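Local coordinates for MdcA (Pseudomonas aeruginosa, PDB 5VIT), which is the alpha subunit of malonate decarboxylase, probably the transferase that moves malonate onto the acyl carrier subunit of the complex in exchange for acetate, at residues 59-64 against 151-156. Residues are numbered along the deposited sequence; the frame is centred on the assembly and turned at random.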
ATOM      1  N   ASN A  59      33.416  -1.257  15.314  1.00 27.04           N
ATOM      2  CA  ASN A  59      32.880  -0.790  14.047  1.00 31.71           C
ATOM      3  C   ASN A  59      33.728   0.332  13.451  1.00 29.59           C
ATOM      4  O   ASN A  59      33.947   0.375  12.238  1.00 28.71           O
ATOM      5  CB  ASN A  59      31.440  -0.307  14.201  1.00 25.91           C
ATOM      6  CG  ASN A  59      30.441  -1.435  14.172  1.00 28.73           C
ATOM      7  OD1 ASN A  59      30.762  -2.575  13.808  1.00 26.22           O
ATOM      8  ND2 ASN A  59      29.204  -1.118  14.535  1.00 27.23           N
ATOM      9  N   GLN A  60      34.218   1.227  14.301  1.00 28.01           N
ATOM     10  CA  GLN A  60      34.965   2.381  13.817  1.00 28.46           C
ATOM     11  C   GLN A  60      36.416   2.374  14.320  1.00 33.79           C
ATOM     12  O   GLN A  60      37.359   2.305  13.528  1.00 35.37           O
ATOM     13  CB  GLN A  60      34.227   3.659  14.220  1.00 27.48           C
ATOM     14  CG  GLN A  60      32.825   3.759  13.593  1.00 24.93           C
ATOM     15  CD  GLN A  60      31.663   3.845  14.613  1.00 31.00           C
ATOM     16  OE1 GLN A  60      31.776   3.414  15.770  1.00 26.10           O
ATOM     17  NE2 GLN A  60      30.533   4.406  14.165  1.00 27.60           N
ATOM     18  N   LYS A  61      36.584   2.419  15.635  1.00 31.42           N
ATOM     19  CA  LYS A  61      37.895   2.373  16.273  1.00 29.66           C
ATOM     20  C   LYS A  61      38.665   1.063  15.990  1.00 32.87           C
ATOM     21  O   LYS A  61      38.155  -0.030  16.248  1.00 33.58           O
ATOM     22  CB  LYS A  61      37.713   2.558  17.786  1.00 26.94           C
ATOM     23  CG  LYS A  61      38.944   3.023  18.535  1.00 31.85           C
ATOM     24  CD  LYS A  61      39.292   2.138  19.718  1.00 39.29           C
ATOM     25  CE  LYS A  61      38.185   2.074  20.768  1.00 32.25           C
ATOM     26  NZ  LYS A  61      38.380   3.004  21.889  1.00 28.22           N
ATOM     27  N   GLN A  62      39.887   1.164  15.466  1.00 29.55           N
ATOM     28  CA  GLN A  62      40.749  -0.016  15.316  1.00 29.69           C
ATOM     29  C   GLN A  62      42.007   0.145  16.168  1.00 34.88           C
ATOM     30  O   GLN A  62      42.669   1.191  16.112  1.00 34.93           O
ATOM     31  CB  GLN A  62      41.161  -0.251  13.852  1.00 33.65           C
ATOM     32  CG  GLN A  62      40.036  -0.165  12.843  1.00 33.82           C
ATOM     33  CD  GLN A  62      38.958  -1.202  13.086  1.00 34.99           C
ATOM     34  OE1 GLN A  62      39.249  -2.395  13.232  1.00 32.59           O
ATOM     35  NE2 GLN A  62      37.702  -0.751  13.145  1.00 29.24           N
ATOM     36  N   ALA A  63      42.341  -0.880  16.953  1.00 32.73           N
ATOM     37  CA  ALA A  63      43.653  -0.937  17.604  1.00 34.39           C
ATOM     38  C   ALA A  63      44.677  -1.504  16.612  1.00 37.26           C
ATOM     39  O   ALA A  63      45.212  -2.602  16.805  1.00 33.00           O
ATOM     40  CB  ALA A  63      43.600  -1.788  18.869  1.00 29.87           C
ATOM     41  N   ASP A  64      44.938  -0.749  15.547  1.00 35.72           N
ATOM     42  CA  ASP A  64      45.647  -1.289  14.390  1.00 41.56           C
ATOM     43  C   ASP A  64      47.165  -1.414  14.617  1.00 35.99           C
ATOM     44  O   ASP A  64      47.829  -2.220  13.962  1.00 32.21           O
ATOM     45  CB  ASP A  64      45.347  -0.439  13.149  1.00 38.52           C
ATOM     46  CG  ASP A  64      45.854   0.981  13.276  1.00 37.77           C
ATOM     47  OD1 ASP A  64      45.364   1.724  14.161  1.00 34.88           O
ATOM     48  OD2 ASP A  64      46.736   1.358  12.476  1.00 38.30           O
ATOM     49  N   LEU A 151      43.192  -6.461  23.613  1.00 30.31           N
ATOM     50  CA  LEU A 151      44.021  -5.529  22.860  1.00 32.98           C
ATOM     51  C   LEU A 151      43.152  -4.379  22.359  1.00 31.26           C
ATOM     52  O   LEU A 151      42.406  -4.534  21.384  1.00 31.00           O
ATOM     53  CB  LEU A 151      44.699  -6.248  21.689  1.00 30.39           C
ATOM     54  CG  LEU A 151      45.440  -7.510  22.112  1.00 27.78           C
ATOM     55  CD1 LEU A 151      46.000  -8.256  20.907  1.00 25.39           C
ATOM     56  CD2 LEU A 151      46.526  -7.153  23.114  1.00 29.38           C
ATOM     57  N   VAL A 152      43.210  -3.235  23.035  1.00 29.10           N
ATOM     58  CA  VAL A 152      42.260  -2.166  22.738  1.00 31.20           C
ATOM     59  C   VAL A 152      42.983  -0.836  22.567  1.00 32.24           C
ATOM     60  O   VAL A 152      44.195  -0.753  22.757  1.00 31.29           O
ATOM     61  CB  VAL A 152      41.158  -2.051  23.838  1.00 26.73           C
ATOM     62  CG1 VAL A 152      40.432  -3.380  24.025  1.00 24.40           C
ATOM     63  CG2 VAL A 152      41.722  -1.558  25.158  1.00 25.58           C
ATOM     64  N   ALA A 153      42.235   0.205  22.215  1.00 31.28           N
ATOM     65  CA  ALA A 153      42.845   1.465  21.818  1.00 30.10           C
ATOM     66  C   ALA A 153      42.206   2.664  22.504  1.00 30.68           C
ATOM     67  O   ALA A 153      41.011   2.661  22.795  1.00 31.16           O
ATOM     68  CB  ALA A 153      42.765   1.621  20.300  1.00 29.70           C
ATOM     69  N   GLY A 154      43.012   3.692  22.753  1.00 31.96           N
ATOM     70  CA  GLY A 154      42.528   4.946  23.311  1.00 31.19           C
ATOM     71  C   GLY A 154      43.238   6.135  22.680  1.00 35.53           C
ATOM     72  O   GLY A 154      44.225   5.960  21.959  1.00 35.12           O
ATOM     73  N   PHE A 155      42.739   7.344  22.934  1.00 34.97           N
ATOM     74  CA  PHE A 155      43.443   8.550  22.499  1.00 36.69           C
ATOM     75  C   PHE A 155      44.632   8.891  23.417  1.00 38.95           C
ATOM     76  O   PHE A 155      45.751   9.086  22.949  1.00 38.16           O
ATOM     77  CB  PHE A 155      42.492   9.740  22.435  1.00 34.71           C
ATOM     78  CG  PHE A 155      41.666   9.792  21.183  1.00 38.71           C
ATOM     79  CD1 PHE A 155      40.302   9.499  21.219  1.00 36.35           C
ATOM     80  CD2 PHE A 155      42.244  10.151  19.967  1.00 36.21           C
ATOM     81  CE1 PHE A 155      39.519   9.554  20.066  1.00 30.64           C
ATOM     82  CE2 PHE A 155      41.470  10.206  18.803  1.00 34.81           C
ATOM     83  CZ  PHE A 155      40.102   9.905  18.863  1.00 38.31           C
ATOM     84  N   VAL A 156      44.388   8.959  24.724  1.00 35.88           N
ATOM     85  CA  VAL A 156      45.396   9.426  25.665  1.00 33.85           C
ATOM     86  C   VAL A 156      45.465   8.544  26.906  1.00 35.17           C
ATOM     87  O   VAL A 156      44.430   8.146  27.438  1.00 37.17           O
ATOM     88  CB  VAL A 156      45.112  10.884  26.122  1.00 35.03           C
ATOM     89  CG1 VAL A 156      46.260  11.421  26.968  1.00 35.59           C
ATOM     90  CG2 VAL A 156      44.867  11.802  24.923  1.00 32.58           C
TER
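Lys61 and Ala63 both meet Ala153 where the beta-to-alpha loop joining strand 52-55 to helix 64-70 passes over the C-terminal end of the neighbouring parallel strand 149-154, an inner strand of an eight-stranded sheet, as in open alpha/beta folds. The Ala153 methyl points toward the loop and is approached by two carbons: the two alanine methyls lie side by side, their CA-CB bonds pointing in nearly opposite directions, with Ala63 CB 3.8 Å from Ala153 CB, and Lys61 CD lies against the same Ala153 CB at 3.6 Å. Ala63 CB also reaches along the strand backbone, 3.9 Å from Val152 C and equally close to Leu151 O.

The lysine starts with CG anti to its backbone N (chi1 -159°), then bends at each later torsion, carrying its end past the side of the methyl to the carbonyl of the same alanine. There Lys61 NZ donates to Ala153 O at 2.8 Å; the C=O...N angle is 147°, with the nitrogen tilted out of the carbonyl plane. Ser168 O and Thr172 OG1 also bond to NZ, which thus has three oxygen partners in this buried setting.

Ala63 is the centre of an inverse gamma turn, marked by a weak bond from Asp64 N to Gln62 O (3.0 Å), and is the N-cap residue of helix 64-70. Gln62 turns away from the strand and folds back on its own loop: NE2 bonds to Asn58 O and also to Gln60 O at 3.1 Å. In the latter bond the acceptor is nearly in the Gln62 amide plane, whereas NE2 stands above the Gln60 carbonyl plane, at a C=O...N angle of 103°.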